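Local structure of high affinity transport system protein p37 (Mycoplasma hyorhinis, 3EKI) at residues K232-R244 and T264-T276. The protein serves as the extracytoplasmic, substrate-binding lipoprotein of a high-affinity transport system and binds thiamine diphosphate, which it probably delivers for uptake. Sequence-based numbering, arbitrary orientation.
Sequences KKAWNDKDWNTFR and TILKNHFQNKFTT. With GOL (glycerol), chain C.
His269 lies flat against the indole of Trp235, the six-membered ring and the imidazole 3.5 Å apart at their centroids with planes 13° from parallel. With CG anti to the backbone N (chi1 -168°), the imidazole also carries NE2 to the carbonyl of the same tryptophan, where His269 NE2 donates to Trp235 O over 2.8 Å. The donor stands above the carbonyl plane, and Lys238 N, giving the inner bond of the Schellman motif, reaches that oxygen from the opposite face. Tyr162 takes the other imidazole nitrogen, so bonds at both nitrogens fix the ring's rotation, while Gly165 accepts from the indole N-H.

Phe270 is the wedge beside this stack. One face of its ring meets Trp240 CE3, its edge abuts the backbone of Lys238 and Asp239, and its tip, Phe270 CZ, comes 3.8 Å from Phe243 CG over the Phe243 ring. Farther along, Phe274 stacks on Trp240 with planes 26° apart, and Leu266 splits its methyls: CD1 at the edge of Trp240, CD2 at the edge of Trp235 and also touching Phe243.

Toward solvent the fit is looser. Lys238 runs extended across the His269 carbonyl toward a water that it holds only weakly and that donates to Asn268 O. Lys273, exposed and bent twice, gives a weak bond from Lys273 NZ to Lys238 O (3.3 Å) and a firmer one to a glycerol, probably from the crystallisation liquor, that also holds Asp237 O.

The contact illustrates how an aromatic cluster can join helix ends, here Schellman-terminated 225-236 and Asp239-capped 240-245 against 256-269, beside the mixed sheet of one lobe of a periplasmic-binding-protein-like fold.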
ATOM      1  N   LYS A 232     -11.170  11.963  21.689  1.00  5.55           N
ATOM      2  CA  LYS A 232     -12.237  10.973  21.619  1.00  6.38           C
ATOM      3  C   LYS A 232     -13.581  11.655  21.842  1.00  8.41           C
ATOM      4  O   LYS A 232     -14.534  11.305  21.156  1.00  9.72           O
ATOM      5  CB  LYS A 232     -11.996   9.843  22.617  1.00 10.96           C
ATOM      6  CG  LYS A 232     -10.823   8.944  22.211  1.00 15.43           C
ATOM      7  CD  LYS A 232     -10.522   7.886  23.268  1.00 19.97           C
ATOM      8  CE  LYS A 232      -9.110   7.344  23.088  1.00 33.67           C
ATOM      9  NZ  LYS A 232      -8.664   6.475  24.218  1.00 36.60           N
ATOM     10  N   LYS A 233     -13.654  12.598  22.768  1.00  8.69           N
ATOM     11  CA  LYS A 233     -14.903  13.331  22.986  1.00  7.50           C
ATOM     12  C   LYS A 233     -15.297  14.124  21.747  1.00  6.97           C
ATOM     13  O   LYS A 233     -16.458  14.202  21.341  1.00  8.74           O
ATOM     14  CB  LYS A 233     -14.789  14.278  24.191  1.00  9.04           C
ATOM     15  CG  LYS A 233     -16.059  15.044  24.514  1.00 17.11           C
ATOM     16  CD  LYS A 233     -16.048  15.619  25.926  1.00 36.93           C
ATOM     17  CE  LYS A 233     -17.424  15.556  26.579  1.00 43.46           C
ATOM     18  NZ  LYS A 233     -17.522  16.520  27.717  1.00 63.39           N
ATOM     19  N   ALA A 234     -14.313  14.725  21.096  1.00  6.70           N
ATOM     20  CA  ALA A 234     -14.639  15.512  19.912  1.00  5.69           C
ATOM     21  C   ALA A 234     -15.139  14.610  18.792  1.00  7.44           C
ATOM     22  O   ALA A 234     -16.062  14.921  18.038  1.00  9.51           O
ATOM     23  CB  ALA A 234     -13.429  16.326  19.508  1.00 10.67           C
ATOM     24  N   TRP A 235     -14.495  13.446  18.658  1.00  6.76           N
ATOM     25  CA  TRP A 235     -14.952  12.452  17.698  1.00  8.33           C
ATOM     26  C   TRP A 235     -16.387  12.033  17.987  1.00  7.44           C
ATOM     27  O   TRP A 235     -17.261  12.024  17.132  1.00  7.56           O
ATOM     28  CB  TRP A 235     -14.029  11.239  17.751  1.00  8.77           C
ATOM     29  CG  TRP A 235     -14.445  10.102  16.891  1.00  7.01           C
ATOM     30  CD1 TRP A 235     -15.205   9.040  17.260  1.00 10.31           C
ATOM     31  CD2 TRP A 235     -14.130   9.891  15.500  1.00  6.59           C
ATOM     32  NE1 TRP A 235     -15.401   8.170  16.222  1.00 10.69           N
ATOM     33  CE2 TRP A 235     -14.746   8.679  15.135  1.00  8.02           C
ATOM     34  CE3 TRP A 235     -13.395  10.604  14.549  1.00  8.98           C
ATOM     35  CZ2 TRP A 235     -14.666   8.132  13.837  1.00  8.46           C
ATOM     36  CZ3 TRP A 235     -13.319  10.054  13.267  1.00  8.94           C
ATOM     37  CH2 TRP A 235     -13.947   8.844  12.940  1.00  6.74           C
ATOM     38  N   ASN A 236     -16.656  11.674  19.244  1.00  6.84           N
ATOM     39  CA  ASN A 236     -17.966  11.166  19.630  1.00  8.06           C
ATOM     40  C   ASN A 236     -19.051  12.226  19.453  1.00  7.55           C
ATOM     41  O   ASN A 236     -20.200  11.850  19.192  1.00 11.89           O
ATOM     42  CB  ASN A 236     -17.944  10.687  21.090  1.00  9.25           C
ATOM     43  CG  ASN A 236     -17.103   9.460  21.351  1.00 14.82           C
ATOM     44  OD1 ASN A 236     -16.769   8.672  20.473  1.00 15.73           O
ATOM     45  ND2 ASN A 236     -16.735   9.273  22.613  1.00 22.61           N
ATOM     46  N   ASP A 237     -18.696  13.481  19.630  1.00  7.29           N
ATOM     47  CA  ASP A 237     -19.620  14.603  19.579  1.00  6.59           C
ATOM     48  C   ASP A 237     -19.719  15.195  18.176  1.00  9.54           C
ATOM     49  O   ASP A 237     -20.465  16.144  17.942  1.00  8.65           O
ATOM     50  CB  ASP A 237     -19.216  15.727  20.539  1.00  8.01           C
ATOM     51  CG  ASP A 237     -19.480  15.391  22.000  1.00  9.30           C
ATOM     52  OD1 ASP A 237     -19.906  14.262  22.282  1.00 12.72           O
ATOM     53  OD2 ASP A 237     -19.257  16.270  22.856  1.00 16.51           O
ATOM     54  N   LYS A 238     -18.919  14.639  17.265  1.00  8.81           N
ATOM     55  CA  LYS A 238     -18.785  15.136  15.893  1.00  8.58           C
ATOM     56  C   LYS A 238     -18.440  16.616  15.843  1.00  6.89           C
ATOM     57  O   LYS A 238     -18.897  17.402  15.028  1.00  9.25           O
ATOM     58  CB  LYS A 238     -20.010  14.776  15.051  1.00  7.77           C
ATOM     59  CG  LYS A 238     -20.215  13.280  14.942  1.00  9.60           C
ATOM     60  CD  LYS A 238     -21.383  12.859  14.089  1.00 12.67           C
ATOM     61  CE  LYS A 238     -21.612  11.351  14.158  1.00 14.57           C
ATOM     62  NZ  LYS A 238     -22.801  10.944  13.367  1.00 20.47           N
ATOM     63  N   ASP A 239     -17.538  17.050  16.704  1.00  6.90           N
ATOM     64  CA  ASP A 239     -17.017  18.404  16.790  1.00  7.16           C
ATOM     65  C   ASP A 239     -15.713  18.474  15.982  1.00  6.03           C
ATOM     66  O   ASP A 239     -14.610  18.291  16.462  1.00  7.38           O
ATOM     67  CB  ASP A 239     -16.822  18.809  18.231  1.00 10.78           C
ATOM     68  CG  ASP A 239     -16.289  20.212  18.415  1.00 19.44           C
ATOM     69  OD1 ASP A 239     -16.066  20.946  17.423  1.00 14.23           O
ATOM     70  OD2 ASP A 239     -16.091  20.565  19.609  1.00 18.61           O
ATOM     71  N   TRP A 240     -15.964  18.716  14.694  1.00  7.29           N
ATOM     72  CA  TRP A 240     -14.896  18.752  13.708  1.00  7.56           C
ATOM     73  C   TRP A 240     -13.893  19.836  14.043  1.00  6.92           C
ATOM     74  O   TRP A 240     -12.687  19.609  14.007  1.00  7.99           O
ATOM     75  CB  TRP A 240     -15.466  18.951  12.287  1.00  7.50           C
ATOM     76  CG  TRP A 240     -14.371  19.191  11.283  1.00  5.61           C
ATOM     77  CD1 TRP A 240     -14.191  20.338  10.567  1.00  8.27           C
ATOM     78  CD2 TRP A 240     -13.326  18.284  10.891  1.00  6.03           C
ATOM     79  NE1 TRP A 240     -13.101  20.205   9.750  1.00 10.12           N
ATOM     80  CE2 TRP A 240     -12.553  18.971   9.929  1.00  7.18           C
ATOM     81  CE3 TRP A 240     -12.950  16.987  11.237  1.00  5.55           C
ATOM     82  CZ2 TRP A 240     -11.440  18.365   9.335  1.00  8.00           C
ATOM     83  CZ3 TRP A 240     -11.853  16.402  10.649  1.00  7.66           C
ATOM     84  CH2 TRP A 240     -11.093  17.096   9.692  1.00 10.00           C
ATOM     85  N   ASN A 241     -14.320  21.050  14.354  1.00  7.55           N
ATOM     86  CA  ASN A 241     -13.404  22.130  14.661  1.00  8.30           C
ATOM     87  C   ASN A 241     -12.438  21.756  15.766  1.00  9.94           C
ATOM     88  O   ASN A 241     -11.228  21.929  15.632  1.00  9.33           O
ATOM     89  CB  ASN A 241     -14.215  23.363  15.075  1.00 10.65           C
ATOM     90  CG  ASN A 241     -13.289  24.526  15.345  1.00 19.74           C
ATOM     91  OD1 ASN A 241     -12.460  24.861  14.494  1.00 24.48           O
ATOM     92  ND2 ASN A 241     -13.413  25.169  16.492  1.00 25.50           N
ATOM     93  N   THR A 242     -12.978  21.198  16.834  1.00  7.97           N
ATOM     94  CA  THR A 242     -12.140  20.813  17.960  1.00  8.21           C
ATOM     95  C   THR A 242     -11.208  19.660  17.599  1.00  6.35           C
ATOM     96  O   THR A 242     -10.017  19.694  17.954  1.00  8.00           O
ATOM     97  CB  THR A 242     -13.010  20.425  19.170  1.00 11.21           C
ATOM     98  OG1 THR A 242     -13.768  21.586  19.555  1.00 14.22           O
ATOM     99  CG2 THR A 242     -12.120  20.010  20.322  1.00 12.61           C
ATOM    100  N   PHE A 243     -11.792  18.700  16.873  1.00  8.42           N
ATOM    101  CA  PHE A 243     -11.004  17.547  16.450  1.00  5.77           C
ATOM    102  C   PHE A 243      -9.824  17.954  15.569  1.00  6.64           C
ATOM    103  O   PHE A 243      -8.641  17.709  15.829  1.00  6.52           O
ATOM    104  CB  PHE A 243     -11.907  16.557  15.730  1.00  5.44           C
ATOM    105  CG  PHE A 243     -11.214  15.274  15.309  1.00  4.63           C
ATOM    106  CD1 PHE A 243     -10.681  15.139  14.048  1.00  5.64           C
ATOM    107  CD2 PHE A 243     -11.119  14.216  16.201  1.00  6.29           C
ATOM    108  CE1 PHE A 243     -10.091  13.942  13.707  1.00  8.39           C
ATOM    109  CE2 PHE A 243     -10.519  13.025  15.862  1.00  8.42           C
ATOM    110  CZ  PHE A 243      -9.975  12.899  14.600  1.00  9.04           C
ATOM    111  N   ARG A 244     -10.174  18.654  14.496  1.00  4.37           N
ATOM    112  CA  ARG A 244      -9.190  19.155  13.545  1.00  4.62           C
ATOM    113  C   ARG A 244      -8.088  19.990  14.200  1.00  8.35           C
ATOM    114  O   ARG A 244      -6.917  19.859  13.844  1.00  6.61           O
ATOM    115  CB  ARG A 244      -9.878  19.970  12.446  1.00  7.13           C
ATOM    116  CG  ARG A 244      -8.940  20.448  11.349  1.00 10.57           C
ATOM    117  CD  ARG A 244      -8.976  21.962  11.213  1.00  7.20           C
ATOM    118  NE  ARG A 244     -10.244  22.431  10.661  1.00  8.98           N
ATOM    119  CZ  ARG A 244     -11.099  23.210  11.313  1.00  9.39           C
ATOM    120  NH1 ARG A 244     -10.827  23.612  12.547  1.00  9.14           N
ATOM    121  NH2 ARG A 244     -12.230  23.589  10.732  1.00 10.77           N
ATOM    122  N   THR A 264     -12.284  10.396   3.469  1.00  6.96           N
ATOM    123  CA  THR A 264     -13.602   9.797   3.364  1.00  7.79           C
ATOM    124  C   THR A 264     -14.188   9.432   4.730  1.00  8.40           C
ATOM    125  O   THR A 264     -15.359   9.737   4.997  1.00  8.34           O
ATOM    126  CB  THR A 264     -13.552   8.512   2.504  1.00 11.02           C
ATOM    127  OG1 THR A 264     -13.186   8.881   1.167  1.00 10.35           O
ATOM    128  CG2 THR A 264     -14.905   7.840   2.392  1.00  8.32           C
ATOM    129  N   ILE A 265     -13.402   8.784   5.591  1.00  7.31           N
ATOM    130  CA  ILE A 265     -13.927   8.455   6.925  1.00  7.76           C
ATOM    131  C   ILE A 265     -14.335   9.705   7.724  1.00  7.58           C
ATOM    132  O   ILE A 265     -15.399   9.723   8.350  1.00  7.66           O
ATOM    133  CB  ILE A 265     -12.880   7.644   7.700  1.00  7.99           C
ATOM    134  CG1 ILE A 265     -12.581   6.267   7.071  1.00  9.77           C
ATOM    135  CG2 ILE A 265     -13.280   7.454   9.147  1.00  7.99           C
ATOM    136  CD1 ILE A 265     -13.808   5.430   6.775  1.00  7.92           C
ATOM    137  N   LEU A 266     -13.506  10.734   7.688  1.00  8.02           N
ATOM    138  CA  LEU A 266     -13.755  11.999   8.380  1.00  5.03           C
ATOM    139  C   LEU A 266     -14.970  12.704   7.841  1.00  9.51           C
ATOM    140  O   LEU A 266     -15.769  13.243   8.614  1.00  9.61           O
ATOM    141  CB  LEU A 266     -12.512  12.898   8.295  1.00  6.34           C
ATOM    142  CG  LEU A 266     -11.266  12.400   9.024  1.00  8.24           C
ATOM    143  CD1 LEU A 266     -10.091  13.345   8.863  1.00 11.26           C
ATOM    144  CD2 LEU A 266     -11.540  12.182  10.509  1.00  8.71           C
ATOM    145  N   LYS A 267     -15.122  12.703   6.517  1.00  6.63           N
ATOM    146  CA  LYS A 267     -16.327  13.255   5.922  1.00  6.46           C
ATOM    147  C   LYS A 267     -17.572  12.473   6.276  1.00  8.44           C
ATOM    148  O   LYS A 267     -18.626  13.072   6.567  1.00 10.30           O
ATOM    149  CB  LYS A 267     -16.154  13.319   4.391  1.00 14.79           C
ATOM    150  CG  LYS A 267     -17.345  13.946   3.678  1.00 27.61           C
ATOM    151  CD  LYS A 267     -16.910  15.233   2.980  1.00 46.66           C
ATOM    152  CE  LYS A 267     -16.235  14.971   1.644  1.00 51.94           C
ATOM    153  NZ  LYS A 267     -14.763  15.219   1.666  1.00 37.85           N
ATOM    154  N   ASN A 268     -17.529  11.142   6.298  1.00  7.70           N
ATOM    155  CA  ASN A 268     -18.662  10.309   6.631  1.00  9.04           C
ATOM    156  C   ASN A 268     -19.022  10.423   8.115  1.00  9.38           C
ATOM    157  O   ASN A 268     -20.188  10.247   8.479  1.00 12.27           O
ATOM    158  CB  ASN A 268     -18.396   8.850   6.269  1.00 12.10           C
ATOM    159  CG  ASN A 268     -18.403   8.675   4.750  1.00 24.55           C
ATOM    160  OD1 ASN A 268     -18.818   9.589   4.032  1.00 38.39           O
ATOM    161  ND2 ASN A 268     -17.940   7.535   4.265  1.00 42.92           N
ATOM    162  N   HIS A 269     -18.031  10.709   8.951  1.00  7.89           N
ATOM    163  CA  HIS A 269     -18.251  10.830  10.388  1.00  8.40           C
ATOM    164  C   HIS A 269     -18.738  12.227  10.759  1.00  8.64           C
ATOM    165  O   HIS A 269     -19.807  12.385  11.348  1.00 11.09           O
ATOM    166  CB  HIS A 269     -16.971  10.498  11.156  1.00  7.73           C
ATOM    167  CG  HIS A 269     -17.177  10.327  12.629  1.00  6.40           C
ATOM    168  ND1 HIS A 269     -17.910   9.290  13.163  1.00 10.77           N
ATOM    169  CD2 HIS A 269     -16.747  11.063  13.681  1.00  9.21           C
ATOM    170  CE1 HIS A 269     -17.923   9.393  14.480  1.00 11.60           C
ATOM    171  NE2 HIS A 269     -17.224  10.461  14.820  1.00  9.48           N
ATOM    172  N   PHE A 270     -17.946  13.235  10.412  1.00  8.49           N
ATOM    173  CA  PHE A 270     -18.291  14.619  10.715  1.00  5.17           C
ATOM    174  C   PHE A 270     -19.105  15.247   9.589  1.00 12.66           C
ATOM    175  O   PHE A 270     -18.777  16.330   9.103  1.00 31.60           O
ATOM    176  CB  PHE A 270     -17.027  15.442  10.972  1.00  6.94           C
ATOM    177  CG  PHE A 270     -16.183  14.921  12.099  1.00  5.39           C
ATOM    178  CD1 PHE A 270     -16.385  15.361  13.395  1.00  7.39           C
ATOM    179  CD2 PHE A 270     -15.185  13.990  11.861  1.00  6.73           C
ATOM    180  CE1 PHE A 270     -15.610  14.883  14.435  1.00  6.52           C
ATOM    181  CE2 PHE A 270     -14.406  13.509  12.897  1.00 10.56           C
ATOM    182  CZ  PHE A 270     -14.620  13.956  14.185  1.00  8.87           C
ATOM    183  N   GLN A 271     -20.168  14.563   9.178  1.00 25.22           N
ATOM    184  CA  GLN A 271     -21.028  15.059   8.118  1.00 21.67           C
ATOM    185  C   GLN A 271     -21.398  16.523   8.374  1.00 23.16           C
ATOM    186  O   GLN A 271     -21.514  16.900   9.539  1.00 24.70           O
ATOM    187  CB  GLN A 271     -22.345  14.322   8.009  1.00 28.33           C
ATOM    188  CG  GLN A 271     -22.361  12.813   8.027  1.00 28.95           C
ATOM    189  CD  GLN A 271     -23.823  12.360   8.069  1.00 41.39           C
ATOM    190  OE1 GLN A 271     -24.508  12.317   7.049  1.00 41.20           O
ATOM    191  NE2 GLN A 271     -24.261  12.047   9.283  1.00 64.51           N
ATOM    192  N   ASN A 272     -21.534  17.224   7.288  1.00 13.38           N
ATOM    193  CA  ASN A 272     -21.861  18.624   7.082  1.00 14.87           C
ATOM    194  C   ASN A 272     -20.752  19.524   7.566  1.00 21.17           C
ATOM    195  O   ASN A 272     -20.719  20.735   7.304  1.00 37.11           O
ATOM    196  CB  ASN A 272     -23.251  18.912   7.686  1.00 17.12           C
ATOM    197  CG  ASN A 272     -24.256  17.859   7.224  1.00 33.46           C
ATOM    198  OD1 ASN A 272     -24.249  17.395   6.073  1.00 39.79           O
ATOM    199  ND2 ASN A 272     -25.168  17.423   8.092  1.00 40.15           N
ATOM    200  N   LYS A 273     -19.715  19.026   8.257  1.00 15.15           N
ATOM    201  CA  LYS A 273     -18.826  20.023   8.848  1.00 12.15           C
ATOM    202  C   LYS A 273     -17.753  20.568   7.919  1.00 16.73           C
ATOM    203  O   LYS A 273     -17.210  21.628   8.260  1.00 23.03           O
ATOM    204  CB  LYS A 273     -18.135  19.435  10.088  1.00 19.25           C
ATOM    205  CG  LYS A 273     -19.082  18.952  11.167  1.00 18.47           C
ATOM    206  CD  LYS A 273     -19.945  20.055  11.735  1.00 24.97           C
ATOM    207  CE  LYS A 273     -20.363  19.757  13.162  1.00 31.65           C
ATOM    208  NZ  LYS A 273     -21.423  18.716  13.263  1.00 27.98           N
ATOM    209  N   PHE A 274     -17.415  19.863   6.852  1.00 19.70           N
ATOM    210  CA  PHE A 274     -16.456  20.355   5.865  1.00 21.82           C
ATOM    211  C   PHE A 274     -16.675  19.734   4.482  1.00 21.32           C
ATOM    212  O   PHE A 274     -17.351  18.706   4.353  1.00 17.21           O
ATOM    213  CB  PHE A 274     -15.018  20.084   6.313  1.00 19.72           C
ATOM    214  CG  PHE A 274     -14.562  18.649   6.294  1.00 11.05           C
ATOM    215  CD1 PHE A 274     -13.901  18.085   5.221  1.00 13.20           C
ATOM    216  CD2 PHE A 274     -14.812  17.825   7.391  1.00 13.11           C
ATOM    217  CE1 PHE A 274     -13.491  16.770   5.204  1.00 19.71           C
ATOM    218  CE2 PHE A 274     -14.392  16.511   7.372  1.00 11.74           C
ATOM    219  CZ  PHE A 274     -13.740  15.955   6.301  1.00 13.42           C
ATOM    220  N   THR A 275     -16.161  20.267   3.384  1.00 15.67           N
ATOM    221  CA  THR A 275     -16.263  19.781   2.017  1.00 15.98           C
ATOM    222  C   THR A 275     -15.165  18.805   1.613  1.00 15.19           C
ATOM    223  O   THR A 275     -15.322  17.631   1.311  1.00 20.73           O
ATOM    224  CB  THR A 275     -16.177  20.990   1.053  1.00 22.08           C
ATOM    225  OG1 THR A 275     -14.910  21.642   1.299  1.00 46.04           O
ATOM    226  CG2 THR A 275     -17.255  22.009   1.312  1.00 20.57           C
ATOM    227  N   THR A 276     -13.872  19.317   1.712  1.00 10.24           N
ATOM    228  CA  THR A 276     -12.734  18.474   1.463  1.00 11.12           C
ATOM    229  C   THR A 276     -11.636  18.860   2.449  1.00 11.25           C
ATOM    230  O   THR A 276     -11.618  19.995   2.941  1.00 12.68           O
ATOM    231  CB  THR A 276     -12.120  18.609   0.054  1.00 14.68           C
ATOM    232  OG1 THR A 276     -11.635  19.956  -0.084  1.00 14.80           O
ATOM    233  CG2 THR A 276     -13.155  18.367  -1.014  1.00 21.41           C
TER
HETATM  234  C1  GOL C 800     -20.570  19.611  17.554  1.00 19.61           C
HETATM  235  O1  GOL C 800     -20.681  18.654  18.615  1.00 17.71           O
HETATM  236  C2  GOL C 800     -21.948  20.097  17.121  1.00 21.75           C
HETATM  237  O2  GOL C 800     -21.835  20.877  15.922  1.00 20.71           O
HETATM  238  C3  GOL C 800     -22.907  18.940  16.911  1.00 22.22           C
HETATM  239  O3  GOL C 800     -22.396  17.968  16.027  1.00 18.86           O
HETATM  240  O   HOH W   1     -21.592   8.859  10.966  1.00 18.12           O